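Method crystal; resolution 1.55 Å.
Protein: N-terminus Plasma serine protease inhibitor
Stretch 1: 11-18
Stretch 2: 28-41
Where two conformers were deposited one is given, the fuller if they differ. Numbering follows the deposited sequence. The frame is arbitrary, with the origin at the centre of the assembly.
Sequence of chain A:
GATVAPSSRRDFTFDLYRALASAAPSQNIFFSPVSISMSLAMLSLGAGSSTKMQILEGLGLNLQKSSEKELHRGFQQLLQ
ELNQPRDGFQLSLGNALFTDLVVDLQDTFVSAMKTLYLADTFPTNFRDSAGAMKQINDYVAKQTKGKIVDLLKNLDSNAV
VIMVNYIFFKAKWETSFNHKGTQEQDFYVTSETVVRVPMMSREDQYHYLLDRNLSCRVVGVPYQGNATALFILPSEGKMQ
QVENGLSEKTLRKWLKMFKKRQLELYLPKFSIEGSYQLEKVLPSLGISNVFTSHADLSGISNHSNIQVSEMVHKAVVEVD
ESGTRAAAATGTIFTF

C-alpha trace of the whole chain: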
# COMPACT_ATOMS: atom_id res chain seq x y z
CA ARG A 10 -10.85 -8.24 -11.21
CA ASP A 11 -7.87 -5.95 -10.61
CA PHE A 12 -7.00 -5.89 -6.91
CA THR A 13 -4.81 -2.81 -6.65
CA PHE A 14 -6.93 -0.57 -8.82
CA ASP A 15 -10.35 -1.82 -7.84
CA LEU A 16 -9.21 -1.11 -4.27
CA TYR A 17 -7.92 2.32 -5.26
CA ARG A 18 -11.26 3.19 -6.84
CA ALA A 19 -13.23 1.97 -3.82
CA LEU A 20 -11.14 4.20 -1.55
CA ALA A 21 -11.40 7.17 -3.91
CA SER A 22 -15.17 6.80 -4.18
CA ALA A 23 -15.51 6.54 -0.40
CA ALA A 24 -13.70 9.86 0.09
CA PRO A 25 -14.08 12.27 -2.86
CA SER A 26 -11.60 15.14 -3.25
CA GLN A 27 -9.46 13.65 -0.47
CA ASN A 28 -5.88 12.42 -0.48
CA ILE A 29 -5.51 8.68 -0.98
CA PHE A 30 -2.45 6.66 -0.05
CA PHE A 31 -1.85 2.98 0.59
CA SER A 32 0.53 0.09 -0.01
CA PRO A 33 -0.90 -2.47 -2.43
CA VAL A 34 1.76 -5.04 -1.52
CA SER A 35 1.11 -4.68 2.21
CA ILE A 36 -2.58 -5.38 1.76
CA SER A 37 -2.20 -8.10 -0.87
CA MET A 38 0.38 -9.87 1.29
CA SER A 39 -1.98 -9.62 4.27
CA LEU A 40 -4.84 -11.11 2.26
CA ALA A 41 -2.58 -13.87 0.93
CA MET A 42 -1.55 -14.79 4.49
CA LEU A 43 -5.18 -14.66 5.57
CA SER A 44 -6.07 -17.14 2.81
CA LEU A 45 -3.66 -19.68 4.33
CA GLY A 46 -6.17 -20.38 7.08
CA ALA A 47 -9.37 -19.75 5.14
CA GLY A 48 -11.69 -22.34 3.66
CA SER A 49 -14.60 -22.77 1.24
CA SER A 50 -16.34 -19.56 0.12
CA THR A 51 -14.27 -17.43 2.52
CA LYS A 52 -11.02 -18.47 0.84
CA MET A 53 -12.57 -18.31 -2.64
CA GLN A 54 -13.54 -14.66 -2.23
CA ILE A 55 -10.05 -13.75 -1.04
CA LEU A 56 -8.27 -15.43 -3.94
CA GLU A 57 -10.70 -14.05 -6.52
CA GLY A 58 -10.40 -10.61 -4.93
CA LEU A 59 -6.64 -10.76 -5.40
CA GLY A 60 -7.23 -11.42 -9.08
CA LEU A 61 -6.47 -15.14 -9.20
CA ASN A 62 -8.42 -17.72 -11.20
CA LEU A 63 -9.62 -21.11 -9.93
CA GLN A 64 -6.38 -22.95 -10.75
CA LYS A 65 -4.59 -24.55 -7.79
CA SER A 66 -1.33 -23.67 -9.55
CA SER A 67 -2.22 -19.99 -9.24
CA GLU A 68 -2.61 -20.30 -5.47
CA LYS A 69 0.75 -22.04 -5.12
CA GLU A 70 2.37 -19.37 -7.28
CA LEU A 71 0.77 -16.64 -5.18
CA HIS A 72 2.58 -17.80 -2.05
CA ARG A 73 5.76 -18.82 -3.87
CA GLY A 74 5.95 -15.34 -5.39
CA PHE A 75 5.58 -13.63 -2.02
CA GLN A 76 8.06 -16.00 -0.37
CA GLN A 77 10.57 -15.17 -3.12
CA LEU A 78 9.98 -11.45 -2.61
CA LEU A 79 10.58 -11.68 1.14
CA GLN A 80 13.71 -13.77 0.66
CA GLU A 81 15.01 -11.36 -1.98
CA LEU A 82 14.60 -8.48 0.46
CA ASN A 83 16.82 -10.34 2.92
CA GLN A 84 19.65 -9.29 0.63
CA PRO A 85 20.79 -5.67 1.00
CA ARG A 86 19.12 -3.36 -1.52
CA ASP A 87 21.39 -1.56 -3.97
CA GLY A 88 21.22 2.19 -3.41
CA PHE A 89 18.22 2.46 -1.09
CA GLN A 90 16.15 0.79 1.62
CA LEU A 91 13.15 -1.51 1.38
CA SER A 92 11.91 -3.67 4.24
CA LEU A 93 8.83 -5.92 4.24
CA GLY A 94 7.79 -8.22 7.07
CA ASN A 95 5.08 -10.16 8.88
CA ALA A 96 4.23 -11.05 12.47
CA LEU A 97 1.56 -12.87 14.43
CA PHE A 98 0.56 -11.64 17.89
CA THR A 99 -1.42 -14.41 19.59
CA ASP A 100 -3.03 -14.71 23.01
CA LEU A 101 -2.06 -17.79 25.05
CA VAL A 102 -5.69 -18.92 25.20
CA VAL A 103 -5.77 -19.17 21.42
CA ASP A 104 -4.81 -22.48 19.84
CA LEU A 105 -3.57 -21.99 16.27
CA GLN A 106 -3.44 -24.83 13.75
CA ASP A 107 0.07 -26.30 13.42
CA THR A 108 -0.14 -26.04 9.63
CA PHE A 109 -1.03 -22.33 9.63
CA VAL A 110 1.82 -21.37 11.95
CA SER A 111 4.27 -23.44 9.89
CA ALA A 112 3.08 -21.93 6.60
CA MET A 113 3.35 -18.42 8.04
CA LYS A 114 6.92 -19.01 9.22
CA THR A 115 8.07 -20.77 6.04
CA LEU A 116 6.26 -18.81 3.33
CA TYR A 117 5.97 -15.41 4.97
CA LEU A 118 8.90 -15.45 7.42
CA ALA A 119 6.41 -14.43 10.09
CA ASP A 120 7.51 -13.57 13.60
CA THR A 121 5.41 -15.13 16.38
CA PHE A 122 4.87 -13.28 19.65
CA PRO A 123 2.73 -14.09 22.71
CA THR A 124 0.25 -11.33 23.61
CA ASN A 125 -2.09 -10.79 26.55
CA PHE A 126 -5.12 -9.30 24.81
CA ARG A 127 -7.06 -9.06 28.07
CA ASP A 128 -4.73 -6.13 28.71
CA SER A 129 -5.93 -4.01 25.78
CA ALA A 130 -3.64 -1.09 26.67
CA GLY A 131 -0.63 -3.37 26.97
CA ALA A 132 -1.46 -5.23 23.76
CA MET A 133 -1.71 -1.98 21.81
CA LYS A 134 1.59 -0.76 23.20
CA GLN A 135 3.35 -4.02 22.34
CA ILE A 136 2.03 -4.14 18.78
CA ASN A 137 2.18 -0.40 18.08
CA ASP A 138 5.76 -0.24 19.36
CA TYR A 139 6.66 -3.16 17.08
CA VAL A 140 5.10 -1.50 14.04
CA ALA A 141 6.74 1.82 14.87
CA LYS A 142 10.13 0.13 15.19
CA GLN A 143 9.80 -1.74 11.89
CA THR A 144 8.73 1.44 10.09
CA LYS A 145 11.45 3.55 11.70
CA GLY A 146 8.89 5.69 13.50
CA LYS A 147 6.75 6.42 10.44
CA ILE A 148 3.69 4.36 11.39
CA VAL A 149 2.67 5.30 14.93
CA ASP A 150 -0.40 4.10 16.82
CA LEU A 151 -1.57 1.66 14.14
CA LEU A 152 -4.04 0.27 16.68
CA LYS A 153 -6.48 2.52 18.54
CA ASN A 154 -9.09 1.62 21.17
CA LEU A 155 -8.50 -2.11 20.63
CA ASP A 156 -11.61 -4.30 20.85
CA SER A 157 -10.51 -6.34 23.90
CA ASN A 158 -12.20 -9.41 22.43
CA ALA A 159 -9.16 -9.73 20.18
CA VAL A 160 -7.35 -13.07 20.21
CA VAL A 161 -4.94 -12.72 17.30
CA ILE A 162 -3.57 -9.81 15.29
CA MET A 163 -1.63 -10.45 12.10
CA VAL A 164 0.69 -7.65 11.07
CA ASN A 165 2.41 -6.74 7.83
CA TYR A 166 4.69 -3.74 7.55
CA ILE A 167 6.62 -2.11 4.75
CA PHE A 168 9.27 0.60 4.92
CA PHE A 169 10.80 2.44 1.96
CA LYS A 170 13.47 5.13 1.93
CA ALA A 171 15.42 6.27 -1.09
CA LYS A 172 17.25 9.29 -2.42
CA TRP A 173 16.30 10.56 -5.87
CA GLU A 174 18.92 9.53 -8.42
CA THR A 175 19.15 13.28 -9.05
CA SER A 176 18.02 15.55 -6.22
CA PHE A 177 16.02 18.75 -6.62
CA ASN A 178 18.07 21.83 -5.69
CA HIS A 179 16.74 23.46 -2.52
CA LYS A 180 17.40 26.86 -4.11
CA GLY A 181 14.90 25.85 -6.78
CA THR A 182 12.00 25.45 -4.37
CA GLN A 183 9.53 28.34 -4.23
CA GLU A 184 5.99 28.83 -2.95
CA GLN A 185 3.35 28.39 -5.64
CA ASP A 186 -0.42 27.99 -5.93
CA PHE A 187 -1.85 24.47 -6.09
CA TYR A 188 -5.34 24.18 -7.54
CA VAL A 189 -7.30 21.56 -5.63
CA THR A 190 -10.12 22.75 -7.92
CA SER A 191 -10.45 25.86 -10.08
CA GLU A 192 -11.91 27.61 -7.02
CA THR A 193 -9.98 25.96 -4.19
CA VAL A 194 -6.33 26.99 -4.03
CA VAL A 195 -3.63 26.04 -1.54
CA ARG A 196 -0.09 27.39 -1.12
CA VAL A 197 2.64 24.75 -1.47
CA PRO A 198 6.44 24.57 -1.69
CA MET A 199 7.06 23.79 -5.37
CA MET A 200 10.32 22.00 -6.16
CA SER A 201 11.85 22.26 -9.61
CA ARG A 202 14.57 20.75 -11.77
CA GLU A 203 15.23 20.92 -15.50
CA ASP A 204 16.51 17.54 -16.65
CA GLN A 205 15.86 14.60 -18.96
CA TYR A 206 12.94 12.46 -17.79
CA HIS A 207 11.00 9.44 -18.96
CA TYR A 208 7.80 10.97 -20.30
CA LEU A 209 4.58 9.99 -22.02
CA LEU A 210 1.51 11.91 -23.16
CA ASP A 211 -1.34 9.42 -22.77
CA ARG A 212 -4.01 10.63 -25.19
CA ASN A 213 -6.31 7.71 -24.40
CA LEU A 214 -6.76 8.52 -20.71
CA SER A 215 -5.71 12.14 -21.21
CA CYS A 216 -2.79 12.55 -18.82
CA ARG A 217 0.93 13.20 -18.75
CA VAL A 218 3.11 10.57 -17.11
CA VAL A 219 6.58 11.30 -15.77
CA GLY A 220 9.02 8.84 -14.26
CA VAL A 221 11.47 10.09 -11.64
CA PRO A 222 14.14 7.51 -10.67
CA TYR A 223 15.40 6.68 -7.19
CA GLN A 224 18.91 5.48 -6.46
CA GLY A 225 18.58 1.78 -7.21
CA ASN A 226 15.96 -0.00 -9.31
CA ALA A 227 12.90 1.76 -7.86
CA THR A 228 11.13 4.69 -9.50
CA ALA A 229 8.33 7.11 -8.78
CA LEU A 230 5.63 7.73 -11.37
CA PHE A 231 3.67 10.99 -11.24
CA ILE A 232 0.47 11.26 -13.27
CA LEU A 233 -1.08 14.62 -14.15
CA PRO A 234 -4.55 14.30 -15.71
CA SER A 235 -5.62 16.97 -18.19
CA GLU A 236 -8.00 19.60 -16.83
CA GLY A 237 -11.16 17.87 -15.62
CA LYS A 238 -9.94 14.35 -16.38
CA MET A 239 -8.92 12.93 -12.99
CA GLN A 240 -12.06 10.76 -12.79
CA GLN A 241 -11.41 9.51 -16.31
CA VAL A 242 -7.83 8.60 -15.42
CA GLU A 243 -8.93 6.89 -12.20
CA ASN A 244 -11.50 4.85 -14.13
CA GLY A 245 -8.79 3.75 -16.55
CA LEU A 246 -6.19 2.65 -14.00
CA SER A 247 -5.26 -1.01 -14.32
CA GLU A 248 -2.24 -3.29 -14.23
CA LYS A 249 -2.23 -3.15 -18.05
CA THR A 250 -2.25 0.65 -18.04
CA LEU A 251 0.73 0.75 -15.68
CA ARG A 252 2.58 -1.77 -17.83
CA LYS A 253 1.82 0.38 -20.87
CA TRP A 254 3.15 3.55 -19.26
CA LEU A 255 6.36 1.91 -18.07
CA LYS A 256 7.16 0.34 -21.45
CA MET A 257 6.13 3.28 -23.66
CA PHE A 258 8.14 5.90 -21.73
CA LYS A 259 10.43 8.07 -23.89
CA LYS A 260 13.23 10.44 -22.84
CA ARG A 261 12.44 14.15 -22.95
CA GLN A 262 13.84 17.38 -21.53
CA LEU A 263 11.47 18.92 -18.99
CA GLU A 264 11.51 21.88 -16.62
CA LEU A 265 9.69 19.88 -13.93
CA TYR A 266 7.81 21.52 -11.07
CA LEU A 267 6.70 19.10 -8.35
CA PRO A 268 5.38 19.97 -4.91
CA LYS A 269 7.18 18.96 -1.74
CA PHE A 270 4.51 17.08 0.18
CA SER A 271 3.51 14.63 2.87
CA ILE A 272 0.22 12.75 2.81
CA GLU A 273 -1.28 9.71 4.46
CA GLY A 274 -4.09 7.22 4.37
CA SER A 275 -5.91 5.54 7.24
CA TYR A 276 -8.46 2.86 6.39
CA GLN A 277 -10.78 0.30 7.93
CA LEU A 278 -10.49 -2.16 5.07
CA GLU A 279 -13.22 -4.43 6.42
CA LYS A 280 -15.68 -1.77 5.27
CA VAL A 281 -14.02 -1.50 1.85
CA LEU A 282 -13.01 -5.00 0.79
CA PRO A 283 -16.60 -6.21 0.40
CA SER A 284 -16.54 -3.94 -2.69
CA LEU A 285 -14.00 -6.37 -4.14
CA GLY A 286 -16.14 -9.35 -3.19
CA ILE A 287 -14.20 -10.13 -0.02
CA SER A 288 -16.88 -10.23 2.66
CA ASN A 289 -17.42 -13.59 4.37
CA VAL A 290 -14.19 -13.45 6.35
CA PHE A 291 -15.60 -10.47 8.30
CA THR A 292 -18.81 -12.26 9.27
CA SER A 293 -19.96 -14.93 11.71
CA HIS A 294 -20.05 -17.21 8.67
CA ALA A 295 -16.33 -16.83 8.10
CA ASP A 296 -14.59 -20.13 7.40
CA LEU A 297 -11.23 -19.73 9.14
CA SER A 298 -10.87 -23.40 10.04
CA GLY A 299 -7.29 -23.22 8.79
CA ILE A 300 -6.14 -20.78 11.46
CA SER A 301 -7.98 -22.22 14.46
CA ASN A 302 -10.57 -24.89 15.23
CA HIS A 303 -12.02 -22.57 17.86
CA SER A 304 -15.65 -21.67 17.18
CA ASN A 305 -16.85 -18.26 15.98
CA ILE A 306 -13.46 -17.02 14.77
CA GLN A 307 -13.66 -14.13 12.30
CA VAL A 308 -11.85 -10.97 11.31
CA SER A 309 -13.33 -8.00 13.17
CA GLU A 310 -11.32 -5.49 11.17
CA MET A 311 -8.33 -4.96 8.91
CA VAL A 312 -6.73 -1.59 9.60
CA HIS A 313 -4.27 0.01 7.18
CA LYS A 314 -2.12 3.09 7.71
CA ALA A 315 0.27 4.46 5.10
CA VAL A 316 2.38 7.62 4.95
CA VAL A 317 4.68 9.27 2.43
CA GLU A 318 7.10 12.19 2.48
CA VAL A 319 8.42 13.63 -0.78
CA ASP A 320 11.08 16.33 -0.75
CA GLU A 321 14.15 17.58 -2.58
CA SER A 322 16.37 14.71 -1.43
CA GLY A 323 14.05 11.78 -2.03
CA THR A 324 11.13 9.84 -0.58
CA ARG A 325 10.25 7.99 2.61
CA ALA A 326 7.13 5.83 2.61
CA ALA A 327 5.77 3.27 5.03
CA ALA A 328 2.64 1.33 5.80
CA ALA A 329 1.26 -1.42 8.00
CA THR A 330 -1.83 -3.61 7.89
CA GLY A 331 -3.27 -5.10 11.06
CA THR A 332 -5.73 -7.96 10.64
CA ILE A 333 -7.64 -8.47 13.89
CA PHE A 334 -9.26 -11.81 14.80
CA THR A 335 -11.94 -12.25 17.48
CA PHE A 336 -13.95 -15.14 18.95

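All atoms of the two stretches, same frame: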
# COMPACT_ATOMS: atom_id res chain seq x y z
N ASP A 11 -9.21 -6.53 -10.70
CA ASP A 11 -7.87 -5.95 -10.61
C ASP A 11 -7.74 -5.44 -9.18
O ASP A 11 -8.18 -4.34 -8.86
CB ASP A 11 -7.73 -4.81 -11.62
CG ASP A 11 -6.33 -4.25 -11.69
OD1 ASP A 11 -5.94 -3.78 -12.77
OD2 ASP A 11 -5.63 -4.27 -10.65
N PHE A 12 -7.13 -6.24 -8.32
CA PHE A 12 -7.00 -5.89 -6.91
C PHE A 12 -6.57 -4.46 -6.58
O PHE A 12 -7.32 -3.69 -5.98
CB PHE A 12 -6.06 -6.84 -6.18
CG PHE A 12 -5.85 -6.48 -4.74
CD1 PHE A 12 -6.86 -6.66 -3.81
CD2 PHE A 12 -4.66 -5.87 -4.33
CE1 PHE A 12 -6.70 -6.24 -2.48
CE2 PHE A 12 -4.50 -5.45 -3.00
CZ PHE A 12 -5.52 -5.63 -2.09
N THR A 13 -5.34 -4.12 -6.96
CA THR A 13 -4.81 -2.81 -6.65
C THR A 13 -5.67 -1.64 -7.08
O THR A 13 -5.91 -0.72 -6.30
CB THR A 13 -3.40 -2.63 -7.26
OG1 THR A 13 -2.51 -3.59 -6.67
CG2 THR A 13 -2.87 -1.23 -7.01
N PHE A 14 -6.15 -1.68 -8.31
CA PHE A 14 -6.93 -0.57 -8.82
C PHE A 14 -8.40 -0.58 -8.49
O PHE A 14 -9.04 0.47 -8.44
CB PHE A 14 -6.63 -0.43 -10.31
CG PHE A 14 -5.16 -0.20 -10.58
CD1 PHE A 14 -4.57 1.01 -10.24
CD2 PHE A 14 -4.36 -1.23 -11.07
CE1 PHE A 14 -3.19 1.20 -10.39
CE2 PHE A 14 -2.99 -1.04 -11.22
CZ PHE A 14 -2.40 0.17 -10.88
N ASP A 15 -8.96 -1.76 -8.24
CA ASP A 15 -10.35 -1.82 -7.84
C ASP A 15 -10.35 -1.29 -6.40
O ASP A 15 -11.29 -0.60 -5.98
CB ASP A 15 -10.88 -3.25 -7.88
CG ASP A 15 -11.19 -3.72 -9.29
OD1 ASP A 15 -11.51 -4.91 -9.47
OD2 ASP A 15 -11.13 -2.89 -10.23
N LEU A 16 -9.30 -1.60 -5.64
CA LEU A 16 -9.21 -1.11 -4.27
C LEU A 16 -9.03 0.41 -4.29
O LEU A 16 -9.68 1.14 -3.54
CB LEU A 16 -8.05 -1.76 -3.52
CG LEU A 16 -7.83 -1.27 -2.08
CD1 LEU A 16 -9.13 -1.34 -1.29
CD2 LEU A 16 -6.75 -2.10 -1.42
N TYR A 17 -8.14 0.89 -5.16
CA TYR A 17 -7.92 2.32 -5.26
C TYR A 17 -9.24 3.04 -5.52
O TYR A 17 -9.57 4.02 -4.84
CB TYR A 17 -6.96 2.65 -6.41
CG TYR A 17 -6.87 4.14 -6.65
CD1 TYR A 17 -5.97 4.93 -5.94
CD2 TYR A 17 -7.78 4.78 -7.50
CE1 TYR A 17 -5.98 6.33 -6.07
CE2 TYR A 17 -7.81 6.16 -7.62
CZ TYR A 17 -6.91 6.93 -6.91
OH TYR A 17 -6.97 8.30 -7.01
N ARG A 18 -9.99 2.56 -6.51
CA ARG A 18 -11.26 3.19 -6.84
C ARG A 18 -12.28 3.16 -5.71
O ARG A 18 -13.02 4.12 -5.52
CB ARG A 18 -11.84 2.56 -8.11
CG ARG A 18 -11.17 3.06 -9.40
CD ARG A 18 -11.82 2.46 -10.64
NE ARG A 18 -11.43 1.07 -10.85
CZ ARG A 18 -10.34 0.69 -11.52
NH1 ARG A 18 -9.54 1.60 -12.05
NH2 ARG A 18 -10.06 -0.60 -11.64
N ASN A 28 -7.12 13.11 -0.16
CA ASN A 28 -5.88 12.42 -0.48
C ASN A 28 -6.11 10.93 -0.27
O ASN A 28 -6.89 10.53 0.59
CB ASN A 28 -4.74 12.85 0.45
CG ASN A 28 -4.31 14.28 0.23
OD1 ASN A 28 -4.33 14.78 -0.89
ND2 ASN A 28 -3.87 14.94 1.30
N ILE A 29 -5.43 10.13 -1.08
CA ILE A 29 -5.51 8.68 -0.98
C ILE A 29 -4.08 8.19 -0.96
O ILE A 29 -3.23 8.69 -1.69
CB ILE A 29 -6.17 8.05 -2.22
CG1 ILE A 29 -7.59 8.57 -2.40
CG2 ILE A 29 -6.18 6.53 -2.08
CD1 ILE A 29 -8.26 8.06 -3.65
N PHE A 30 -3.79 7.22 -0.10
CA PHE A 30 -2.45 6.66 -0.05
C PHE A 30 -2.43 5.32 0.67
O PHE A 30 -2.87 5.21 1.81
CB PHE A 30 -1.45 7.61 0.63
CG PHE A 30 -0.01 7.22 0.37
CD1 PHE A 30 0.55 7.40 -0.89
CD2 PHE A 30 0.75 6.61 1.37
CE1 PHE A 30 1.85 6.96 -1.15
CE2 PHE A 30 2.05 6.17 1.11
CZ PHE A 30 2.60 6.35 -0.15
N PHE A 31 -1.93 4.30 -0.02
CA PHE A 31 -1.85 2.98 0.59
C PHE A 31 -0.78 2.14 -0.07
O PHE A 31 -0.22 2.54 -1.10
CB PHE A 31 -3.21 2.25 0.50
CG PHE A 31 -3.64 1.87 -0.90
CD1 PHE A 31 -4.21 2.81 -1.75
CD2 PHE A 31 -3.51 0.55 -1.34
CE1 PHE A 31 -4.66 2.45 -3.02
CE2 PHE A 31 -3.96 0.17 -2.62
CZ PHE A 31 -4.54 1.13 -3.46
N SER A 32 -0.46 1.01 0.55
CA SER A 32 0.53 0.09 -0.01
C SER A 32 -0.17 -1.15 -0.53
O SER A 32 -0.63 -1.99 0.25
CB SER A 32 1.56 -0.33 1.04
OG SER A 32 2.38 -1.35 0.50
N PRO A 33 -0.25 -1.30 -1.86
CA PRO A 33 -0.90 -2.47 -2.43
C PRO A 33 -0.26 -3.78 -1.96
O PRO A 33 -0.96 -4.73 -1.61
CB PRO A 33 -0.74 -2.25 -3.93
CG PRO A 33 -0.80 -0.75 -4.05
CD PRO A 33 0.09 -0.31 -2.90
N VAL A 34 1.07 -3.82 -1.94
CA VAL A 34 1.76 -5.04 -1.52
C VAL A 34 1.49 -5.40 -0.06
O VAL A 34 1.36 -6.58 0.27
CB VAL A 34 3.28 -4.94 -1.77
CG1 VAL A 34 3.91 -3.90 -0.87
CG2 VAL A 34 3.93 -6.30 -1.58
N SER A 35 1.39 -4.40 0.81
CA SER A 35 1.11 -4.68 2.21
C SER A 35 -0.24 -5.36 2.38
O SER A 35 -0.39 -6.33 3.14
CB SER A 35 1.12 -3.38 3.03
OG SER A 35 0.76 -3.65 4.38
N ILE A 36 -1.24 -4.84 1.68
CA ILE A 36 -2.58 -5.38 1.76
C ILE A 36 -2.73 -6.73 1.06
O ILE A 36 -3.36 -7.64 1.60
CB ILE A 36 -3.60 -4.36 1.23
CG1 ILE A 36 -3.46 -3.06 2.03
CG2 ILE A 36 -5.02 -4.92 1.35
CD1 ILE A 36 -4.29 -1.90 1.51
N SER A 37 -2.14 -6.85 -0.12
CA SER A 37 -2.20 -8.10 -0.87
C SER A 37 -1.51 -9.21 -0.08
O SER A 37 -2.01 -10.34 -0.01
CB SER A 37 -1.51 -7.96 -2.23
OG SER A 37 -2.22 -7.08 -3.08
N MET A 38 -0.37 -8.89 0.51
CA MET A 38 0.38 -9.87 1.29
C MET A 38 -0.46 -10.28 2.49
O MET A 38 -0.53 -11.46 2.83
CB MET A 38 1.74 -9.30 1.74
CG MET A 38 2.55 -10.27 2.59
SD MET A 38 4.30 -9.85 2.71
CE MET A 38 4.88 -10.39 1.09
N SER A 39 -1.13 -9.31 3.11
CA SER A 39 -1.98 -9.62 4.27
C SER A 39 -3.13 -10.55 3.88
O SER A 39 -3.45 -11.48 4.61
CB SER A 39 -2.54 -8.33 4.87
OG SER A 39 -1.51 -7.53 5.42
N LEU A 40 -3.74 -10.28 2.73
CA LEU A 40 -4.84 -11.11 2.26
C LEU A 40 -4.35 -12.51 1.89
O LEU A 40 -5.03 -13.51 2.12
CB LEU A 40 -5.52 -10.44 1.06
CG LEU A 40 -6.46 -9.29 1.42
CD1 LEU A 40 -6.90 -8.57 0.16
CD2 LEU A 40 -7.67 -9.83 2.18
N ALA A 41 -3.15 -12.58 1.30
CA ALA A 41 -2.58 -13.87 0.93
C ALA A 41 -2.33 -14.71 2.20
O ALA A 41 -2.61 -15.90 2.23
CB ALA A 41 -1.28 -13.67 0.17

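The apolar centre of the contact is Phe12, whose CA-to-CB bond points toward the second stretch and whose side chain sits as a knob among Pro33, Ile36, Ser37 and Leu40 of helix 33-41. With chi1 at 177° (t), the ring enters this hole, and Phe12 as a whole has 82 Å² covered by the second stretch, the largest area of any residue here. Phe12 CZ lies 3.5 Å from Ile36 CG2, which meets the ring at its edge, near the plane; Phe12 CE1 is likewise 3.5 Å from Leu40 CD1, but that approach is oblique. The axes of helices 12-18 and 33-41 come no closer than 10.6 Å, at 110°, and the side chains of Phe12, Leu16, Ile36 and Leu40 lie in the space between them.

One turn on, Leu16 packs against both elements of the second stretch: its CD2 is 3.8 Å from Ile36 CD1 of the helix and 3.8 Å from Phe31 CE2 of the strand. The Phe31 ring, at chi1 68° (p), also reaches the first helix's backbone, where Thr13 O stands 3.7 Å from Phe31 CZ, near the ring plane. That oxygen already accepts the helical bond from Tyr17 N. Tyr17 leaves its backbone sideways, yet its ring end comes nearer the strand, with Tyr17 CZ 3.7 Å from Ile29 CD1 and Tyr17 CD1 4.0 Å from Phe31 CE1.

Polar atoms border this packing without joining the stretches, for no hydrogen bond crosses between them. Thr13 OG1 touches Pro33 CB at 3.5 Å. Ser37 OG comes within 2.8 Å of Phe12 CE2, a tight oblique contact, and lies 3.0 Å from Pro33 O in its own helix. Farther out, each stretch secures its own helix start: Asp11 N donates to Asp15 OD1 (3.1 Å, 170°), while Ser32 OG caps Ser35 N (3.2 Å, 156°). Arg18 NH2 and Asp15 OD2 form a 2.9 Å salt bridge, with neither residue touching the second stretch.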